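Local coordinates for protein tRNA (guanine(26)-N(2))-dimethyltransferase (Pyrococcus horikoshii, PDB 2DUL) that probably dimethylates the N2 amino group of guanine 26 in a number of tRNAs, using S-adenosyl-L-methionine as the methyl donor, at residues V195-L200 with G279-E284; I199-I204 with L213-I218. All blocks are in the same frame, centred on the assembly; numbering follows the deposited sequence.

Contact 1 of 2, residues V195-L200 with G279-E284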
ATOM      1  N   VAL A 195     -11.431  -4.109  -3.703  1.00 17.04           N
ATOM      2  CA  VAL A 195     -12.293  -3.010  -3.259  1.00 17.50           C
ATOM      3  C   VAL A 195     -11.689  -2.357  -2.016  1.00 17.52           C
ATOM      4  O   VAL A 195     -11.644  -1.125  -1.902  1.00 15.84           O
ATOM      5  CB  VAL A 195     -13.730  -3.505  -2.963  1.00 15.61           C
ATOM      6  CG1 VAL A 195     -14.562  -2.385  -2.336  1.00 15.31           C
ATOM      7  CG2 VAL A 195     -14.385  -3.971  -4.256  1.00 17.62           C
ATOM      8  N   GLY A 196     -11.207  -3.185  -1.092  1.00 17.38           N
ATOM      9  CA  GLY A 196     -10.585  -2.664   0.112  1.00 17.20           C
ATOM     10  C   GLY A 196      -9.374  -1.816  -0.238  1.00 17.68           C
ATOM     11  O   GLY A 196      -9.128  -0.769   0.377  1.00 16.25           O
ATOM     12  N   THR A 197      -8.617  -2.264  -1.236  1.00 16.20           N
ATOM     13  CA  THR A 197      -7.429  -1.545  -1.674  1.00 15.40           C
ATOM     14  C   THR A 197      -7.842  -0.209  -2.301  1.00 16.88           C
ATOM     15  O   THR A 197      -7.202   0.816  -2.066  1.00 15.87           O
ATOM     16  CB  THR A 197      -6.613  -2.377  -2.701  1.00 16.89           C
ATOM     17  OG1 THR A 197      -6.119  -3.564  -2.069  1.00 16.96           O
ATOM     18  CG2 THR A 197      -5.435  -1.584  -3.225  1.00 17.20           C
ATOM     19  N   ARG A 198      -8.916  -0.221  -3.086  1.00 14.28           N
ATOM     20  CA  ARG A 198      -9.396   1.005  -3.721  1.00 14.45           C
ATOM     21  C   ARG A 198     -10.040   1.939  -2.703  1.00 15.22           C
ATOM     22  O   ARG A 198     -10.038   3.153  -2.891  1.00 15.15           O
ATOM     23  CB  ARG A 198     -10.377   0.676  -4.852  1.00 14.18           C
ATOM     24  CG  ARG A 198      -9.672   0.119  -6.076  1.00 14.76           C
ATOM     25  CD  ARG A 198     -10.628  -0.282  -7.184  1.00 13.44           C
ATOM     26  NE  ARG A 198      -9.876  -0.861  -8.296  1.00 15.27           N
ATOM     27  CZ  ARG A 198      -9.210  -0.154  -9.203  1.00 15.87           C
ATOM     28  NH1 ARG A 198      -8.544  -0.780 -10.164  1.00 12.77           N
ATOM     29  NH2 ARG A 198      -9.226   1.178  -9.166  1.00 14.23           N
ATOM     30  N   ILE A 199     -10.590   1.377  -1.626  1.00 13.04           N
ATOM     31  CA  ILE A 199     -11.178   2.195  -0.569  1.00 14.25           C
ATOM     32  C   ILE A 199     -10.039   2.941   0.130  1.00 15.35           C
ATOM     33  O   ILE A 199     -10.148   4.132   0.426  1.00 15.35           O
ATOM     34  CB  ILE A 199     -11.952   1.338   0.478  1.00 14.32           C
ATOM     35  CG1 ILE A 199     -13.296   0.891  -0.110  1.00 14.42           C
ATOM     36  CG2 ILE A 199     -12.206   2.162   1.753  1.00 13.62           C
ATOM     37  CD1 ILE A 199     -14.043  -0.130   0.743  1.00 17.20           C
ATOM     38  N   LEU A 200      -8.933   2.245   0.372  1.00 14.55           N
ATOM     39  CA  LEU A 200      -7.778   2.859   1.026  1.00 16.34           C
ATOM     40  C   LEU A 200      -7.235   4.011   0.176  1.00 17.24           C
ATOM     41  O   LEU A 200      -6.977   5.101   0.681  1.00 17.15           O
ATOM     42  CB  LEU A 200      -6.666   1.828   1.224  1.00 19.60           C
ATOM     43  CG  LEU A 200      -5.750   1.927   2.450  1.00 25.87           C
ATOM     44  CD1 LEU A 200      -4.445   1.199   2.139  1.00 24.92           C
ATOM     45  CD2 LEU A 200      -5.480   3.366   2.822  1.00 27.92           C
ATOM     46  N   GLY A 279      -9.234   4.962 -10.402  1.00 18.56           N
ATOM     47  CA  GLY A 279      -8.097   5.239 -11.258  1.00 18.33           C
ATOM     48  C   GLY A 279      -7.106   4.090 -11.242  1.00 19.24           C
ATOM     49  O   GLY A 279      -7.431   2.997 -10.769  1.00 19.41           O
ATOM     50  N   PRO A 280      -5.885   4.299 -11.756  1.00 18.43           N
ATOM     51  CA  PRO A 280      -4.839   3.271 -11.800  1.00 18.69           C
ATOM     52  C   PRO A 280      -4.407   2.835 -10.401  1.00 18.41           C
ATOM     53  O   PRO A 280      -4.421   3.635  -9.466  1.00 18.77           O
ATOM     54  CB  PRO A 280      -3.689   3.969 -12.529  1.00 18.69           C
ATOM     55  CG  PRO A 280      -4.379   5.039 -13.348  1.00 20.43           C
ATOM     56  CD  PRO A 280      -5.429   5.544 -12.400  1.00 18.84           C
ATOM     57  N   LEU A 281      -4.033   1.567 -10.253  1.00 17.89           N
ATOM     58  CA  LEU A 281      -3.546   1.088  -8.965  1.00 19.88           C
ATOM     59  C   LEU A 281      -2.030   0.940  -9.055  1.00 21.45           C
ATOM     60  O   LEU A 281      -1.382   0.469  -8.125  1.00 21.05           O
ATOM     61  CB  LEU A 281      -4.195  -0.247  -8.575  1.00 18.28           C
ATOM     62  CG  LEU A 281      -5.624  -0.125  -8.027  1.00 18.47           C
ATOM     63  CD1 LEU A 281      -6.114  -1.493  -7.561  1.00 17.76           C
ATOM     64  CD2 LEU A 281      -5.657   0.870  -6.862  1.00 19.16           C
ATOM     65  N   LYS A 282      -1.470   1.342 -10.193  1.00 22.06           N
ATOM     66  CA  LYS A 282      -0.027   1.279 -10.377  1.00 22.53           C
ATOM     67  C   LYS A 282       0.450   2.224 -11.470  1.00 22.96           C
ATOM     68  O   LYS A 282      -0.308   2.599 -12.365  1.00 22.24           O
ATOM     69  CB  LYS A 282       0.424  -0.145 -10.731  1.00 23.84           C
ATOM     70  CG  LYS A 282       0.084  -0.583 -12.160  1.00 25.27           C
ATOM     71  CD  LYS A 282       0.839  -1.860 -12.539  1.00 25.19           C
ATOM     72  CE  LYS A 282       0.485  -2.335 -13.949  1.00 24.93           C
ATOM     73  NZ  LYS A 282       1.227  -3.578 -14.312  1.00 25.03           N
ATOM     74  N   ASP A 283       1.712   2.621 -11.366  1.00 23.32           N
ATOM     75  CA  ASP A 283       2.340   3.462 -12.369  1.00 24.22           C
ATOM     76  C   ASP A 283       3.164   2.443 -13.152  1.00 25.90           C
ATOM     77  O   ASP A 283       4.200   1.985 -12.673  1.00 26.70           O
ATOM     78  CB  ASP A 283       3.260   4.495 -11.717  1.00 22.90           C
ATOM     79  CG  ASP A 283       3.986   5.349 -12.736  1.00 25.86           C
ATOM     80  OD1 ASP A 283       4.690   4.774 -13.586  1.00 24.09           O
ATOM     81  OD2 ASP A 283       3.855   6.592 -12.689  1.00 27.83           O
ATOM     82  N   GLU A 284       2.680   2.067 -14.332  1.00 26.47           N
ATOM     83  CA  GLU A 284       3.353   1.083 -15.182  1.00 29.74           C
ATOM     84  C   GLU A 284       4.872   1.186 -15.229  1.00 28.84           C
ATOM     85  O   GLU A 284       5.569   0.207 -14.969  1.00 27.98           O
ATOM     86  CB  GLU A 284       2.829   1.165 -16.615  1.00 33.22           C
ATOM     87  CG  GLU A 284       1.456   0.579 -16.824  1.00 40.71           C
ATOM     88  CD  GLU A 284       1.044   0.609 -18.284  1.00 45.00           C
ATOM     89  OE1 GLU A 284       1.794   0.062 -19.121  1.00 47.31           O
ATOM     90  OE2 GLU A 284      -0.026   1.180 -18.592  1.00 48.13           O
TER
HETATM   91  O   HOH W   1      -7.393   0.552 -12.530  1.00 21.88           O
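R198, on helix 192-209 beside the edge strand of the class I methyltransferase sheet, reaches G279 and L281 in the loop between strand 273-277 and helix 284-295. Its chain is extended through CG, CD and NE (chi2 177°, chi3 -177°), long enough to bring the guanidinium to that loop while NE still forms a salt bridge with E194, one turn back. There NH2 donates to G279 O at 3.0 Å, a fairly straight bond with an N-H...O angle of 163°, and the oxygen lies close to the guanidinium plane. A water joins in at the same edge, accepting from NH1 (2.9 Å) and donating to G279 O (3.0 Å), so that one carbonyl takes two bonds. NH2 also bonds to W277 O. L281 serves a different surface of the group: its CD1 sits over one guanidinium face, offset toward the rim and 3.6 Å from NH1. A leucine suits this place, since it can lie on the flat cation without competing for its N-H groups. T197 adds a looser touch, its CG2 4.4 Å from L281 CD1, while its OG1 is bonded to H193 O. A leucine in place of R198 would probably leave E194 without its cationic mate and G279 O without its direct link to the helix. The bonds to G279, W277, E194 and water, with L281 on a face, are likely to hold the guanidinium in one orientation.

Contact 2 of 2, residues I199-I204 with L213-I218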
ATOM      1  N   ILE A 199     -10.590   1.377  -1.626  1.00 13.04           N
ATOM      2  CA  ILE A 199     -11.178   2.195  -0.569  1.00 14.25           C
ATOM      3  C   ILE A 199     -10.039   2.941   0.130  1.00 15.35           C
ATOM      4  O   ILE A 199     -10.148   4.132   0.426  1.00 15.35           O
ATOM      5  CB  ILE A 199     -11.952   1.338   0.478  1.00 14.32           C
ATOM      6  CG1 ILE A 199     -13.296   0.891  -0.110  1.00 14.42           C
ATOM      7  CG2 ILE A 199     -12.206   2.162   1.753  1.00 13.62           C
ATOM      8  CD1 ILE A 199     -14.043  -0.130   0.743  1.00 17.20           C
ATOM      9  N   LEU A 200      -8.933   2.245   0.372  1.00 14.55           N
ATOM     10  CA  LEU A 200      -7.778   2.859   1.026  1.00 16.34           C
ATOM     11  C   LEU A 200      -7.235   4.011   0.176  1.00 17.24           C
ATOM     12  O   LEU A 200      -6.977   5.101   0.681  1.00 17.15           O
ATOM     13  CB  LEU A 200      -6.666   1.828   1.224  1.00 19.60           C
ATOM     14  CG  LEU A 200      -5.750   1.927   2.450  1.00 25.87           C
ATOM     15  CD1 LEU A 200      -4.445   1.199   2.139  1.00 24.92           C
ATOM     16  CD2 LEU A 200      -5.480   3.366   2.822  1.00 27.92           C
ATOM     17  N   VAL A 201      -7.037   3.765  -1.115  1.00 16.20           N
ATOM     18  CA  VAL A 201      -6.523   4.818  -1.988  1.00 15.91           C
ATOM     19  C   VAL A 201      -7.508   5.978  -2.003  1.00 16.46           C
ATOM     20  O   VAL A 201      -7.116   7.144  -1.927  1.00 16.40           O
ATOM     21  CB  VAL A 201      -6.324   4.308  -3.431  1.00 15.27           C
ATOM     22  CG1 VAL A 201      -5.886   5.461  -4.338  1.00 15.49           C
ATOM     23  CG2 VAL A 201      -5.275   3.186  -3.443  1.00 17.90           C
ATOM     24  N   GLY A 202      -8.791   5.640  -2.089  1.00 15.24           N
ATOM     25  CA  GLY A 202      -9.832   6.647  -2.119  1.00 16.11           C
ATOM     26  C   GLY A 202      -9.898   7.551  -0.898  1.00 15.88           C
ATOM     27  O   GLY A 202     -10.173   8.744  -1.029  1.00 14.75           O
ATOM     28  N   VAL A 203      -9.647   7.006   0.288  1.00 13.88           N
ATOM     29  CA  VAL A 203      -9.704   7.828   1.495  1.00 14.19           C
ATOM     30  C   VAL A 203      -8.501   8.775   1.567  1.00 15.40           C
ATOM     31  O   VAL A 203      -8.614   9.905   2.048  1.00 13.54           O
ATOM     32  CB  VAL A 203      -9.781   6.955   2.783  1.00 14.95           C
ATOM     33  CG1 VAL A 203      -8.426   6.344   3.099  1.00 14.77           C
ATOM     34  CG2 VAL A 203     -10.302   7.805   3.954  1.00 15.80           C
ATOM     35  N   ILE A 204      -7.356   8.318   1.072  1.00 14.34           N
ATOM     36  CA  ILE A 204      -6.160   9.151   1.052  1.00 14.50           C
ATOM     37  C   ILE A 204      -6.435  10.331   0.114  1.00 14.97           C
ATOM     38  O   ILE A 204      -6.135  11.482   0.441  1.00 13.49           O
ATOM     39  CB  ILE A 204      -4.927   8.376   0.522  1.00 15.58           C
ATOM     40  CG1 ILE A 204      -4.570   7.240   1.482  1.00 16.16           C
ATOM     41  CG2 ILE A 204      -3.733   9.325   0.383  1.00 15.43           C
ATOM     42  CD1 ILE A 204      -3.487   6.317   0.955  1.00 17.24           C
ATOM     43  N   LEU A 213      -4.324  19.381  -2.765  1.00 19.30           N
ATOM     44  CA  LEU A 213      -3.375  18.374  -3.220  1.00 19.29           C
ATOM     45  C   LEU A 213      -4.141  17.252  -3.893  1.00 18.73           C
ATOM     46  O   LEU A 213      -5.250  16.915  -3.480  1.00 18.59           O
ATOM     47  CB  LEU A 213      -2.608  17.772  -2.040  1.00 19.50           C
ATOM     48  CG  LEU A 213      -1.672  18.658  -1.225  1.00 21.02           C
ATOM     49  CD1 LEU A 213      -1.179  17.865  -0.016  1.00 19.23           C
ATOM     50  CD2 LEU A 213      -0.500  19.130  -2.101  1.00 17.63           C
ATOM     51  N   GLY A 214      -3.552  16.686  -4.938  1.00 18.26           N
ATOM     52  CA  GLY A 214      -4.166  15.563  -5.618  1.00 18.74           C
ATOM     53  C   GLY A 214      -3.203  14.409  -5.415  1.00 18.34           C
ATOM     54  O   GLY A 214      -2.209  14.561  -4.704  1.00 19.14           O
ATOM     55  N   ILE A 215      -3.487  13.257  -6.007  1.00 16.91           N
ATOM     56  CA  ILE A 215      -2.579  12.128  -5.889  1.00 19.01           C
ATOM     57  C   ILE A 215      -2.503  11.324  -7.176  1.00 19.91           C
ATOM     58  O   ILE A 215      -3.421  11.338  -8.000  1.00 20.18           O
ATOM     59  CB  ILE A 215      -2.991  11.119  -4.765  1.00 18.49           C
ATOM     60  CG1 ILE A 215      -4.337  10.473  -5.111  1.00 19.51           C
ATOM     61  CG2 ILE A 215      -3.036  11.815  -3.409  1.00 21.39           C
ATOM     62  CD1 ILE A 215      -4.648   9.208  -4.310  1.00 19.64           C
ATOM     63  N   ASP A 216      -1.375  10.640  -7.331  1.00 20.36           N
ATOM     64  CA  ASP A 216      -1.136   9.733  -8.440  1.00 22.09           C
ATOM     65  C   ASP A 216      -0.724   8.466  -7.709  1.00 21.44           C
ATOM     66  O   ASP A 216       0.118   8.517  -6.807  1.00 21.23           O
ATOM     67  CB  ASP A 216       0.027  10.188  -9.322  1.00 24.68           C
ATOM     68  CG  ASP A 216      -0.410  11.121 -10.434  1.00 26.40           C
ATOM     69  OD1 ASP A 216      -1.604  11.106 -10.796  1.00 28.63           O
ATOM     70  OD2 ASP A 216       0.451  11.858 -10.955  1.00 29.04           O
ATOM     71  N   VAL A 217      -1.324   7.335  -8.057  1.00 19.10           N
ATOM     72  CA  VAL A 217      -0.955   6.099  -7.391  1.00 18.89           C
ATOM     73  C   VAL A 217       0.332   5.556  -8.006  1.00 20.46           C
ATOM     74  O   VAL A 217       0.435   5.413  -9.220  1.00 21.93           O
ATOM     75  CB  VAL A 217      -2.059   5.035  -7.522  1.00 19.14           C
ATOM     76  CG1 VAL A 217      -1.613   3.741  -6.849  1.00 19.35           C
ATOM     77  CG2 VAL A 217      -3.343   5.538  -6.890  1.00 18.48           C
ATOM     78  N   ILE A 218       1.320   5.284  -7.160  1.00 18.37           N
ATOM     79  CA  ILE A 218       2.578   4.733  -7.627  1.00 19.07           C
ATOM     80  C   ILE A 218       2.413   3.218  -7.659  1.00 18.93           C
ATOM     81  O   ILE A 218       2.709   2.560  -8.659  1.00 20.06           O
ATOM     82  CB  ILE A 218       3.730   5.093  -6.672  1.00 19.80           C
ATOM     83  CG1 ILE A 218       3.943   6.612  -6.670  1.00 20.19           C
ATOM     84  CG2 ILE A 218       5.000   4.361  -7.088  1.00 21.31           C
ATOM     85  CD1 ILE A 218       4.848   7.104  -5.551  1.00 19.10           C
TER
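V201 faces I215 and V217 where helix 192-209 packs on a face of the class I methyltransferase sheet, at its outermost strand 213-223. In the canonical strand order 3-2-1-4-5-7-6 this is the sixth strand, and the helix is the one that precedes it. The meeting is wholly apolar and centres on one methyl group. CG1 of V201 extends opposite its own backbone N (chi1 176°), and in that position it meets both strand residues at once. V217 CG2 lies 3.6 Å from it and I215 CD1 3.9 Å, and seen from CG1 the two partners stand about 76° apart. They are themselves 4.7 Å apart, CD1 of I215 to CG2 of V217, so the valine methyl touches both side chains. Both pairs of side chains cross obliquely.

The two strand residues are two apart and so can serve the same face, but they present themselves differently. The CA-CB bond of I215 is directed at the helix, and its CG1 sits between the backbone N and the carbonyl carbon (chi1 64°), with CD1 carried onward to the helix. V217 is turned more to the flank and offers its CG2 branch. Beta-branched residues suit an extended strand, and their short, stiff branches allow close packing against the helix. Between them D216 points to the other side, where it forms a salt bridge with K234 of the neighbouring strand. W277 touches both V201 and V217, so the valine pair is also covered by strand 273-277. Beyond its methyl partner, I215 CD1 also comes within 4.0 Å of the backbone atom V201 O.

Helix 192-209 is common to both contacts, whose centres lie 8 Å apart: contact 1 uses residues 195-200 and contact 2 residues 199-204, so I199 and L200 belong to both. The chain passes from this helix through a short connection into strand 213-223, the partner in contact 2, and the 279-284 loop of contact 1 follows about 60 residues after I218. The two partners also meet each other. D283 N probably donates a hydrogen bond to I218 O (2.9 Å), and P280 O packs against V217 CB. Helix, edge strand and returning loop thus meet in one largely buried cluster that ties a late part of the chain to the methyltransferase sheet.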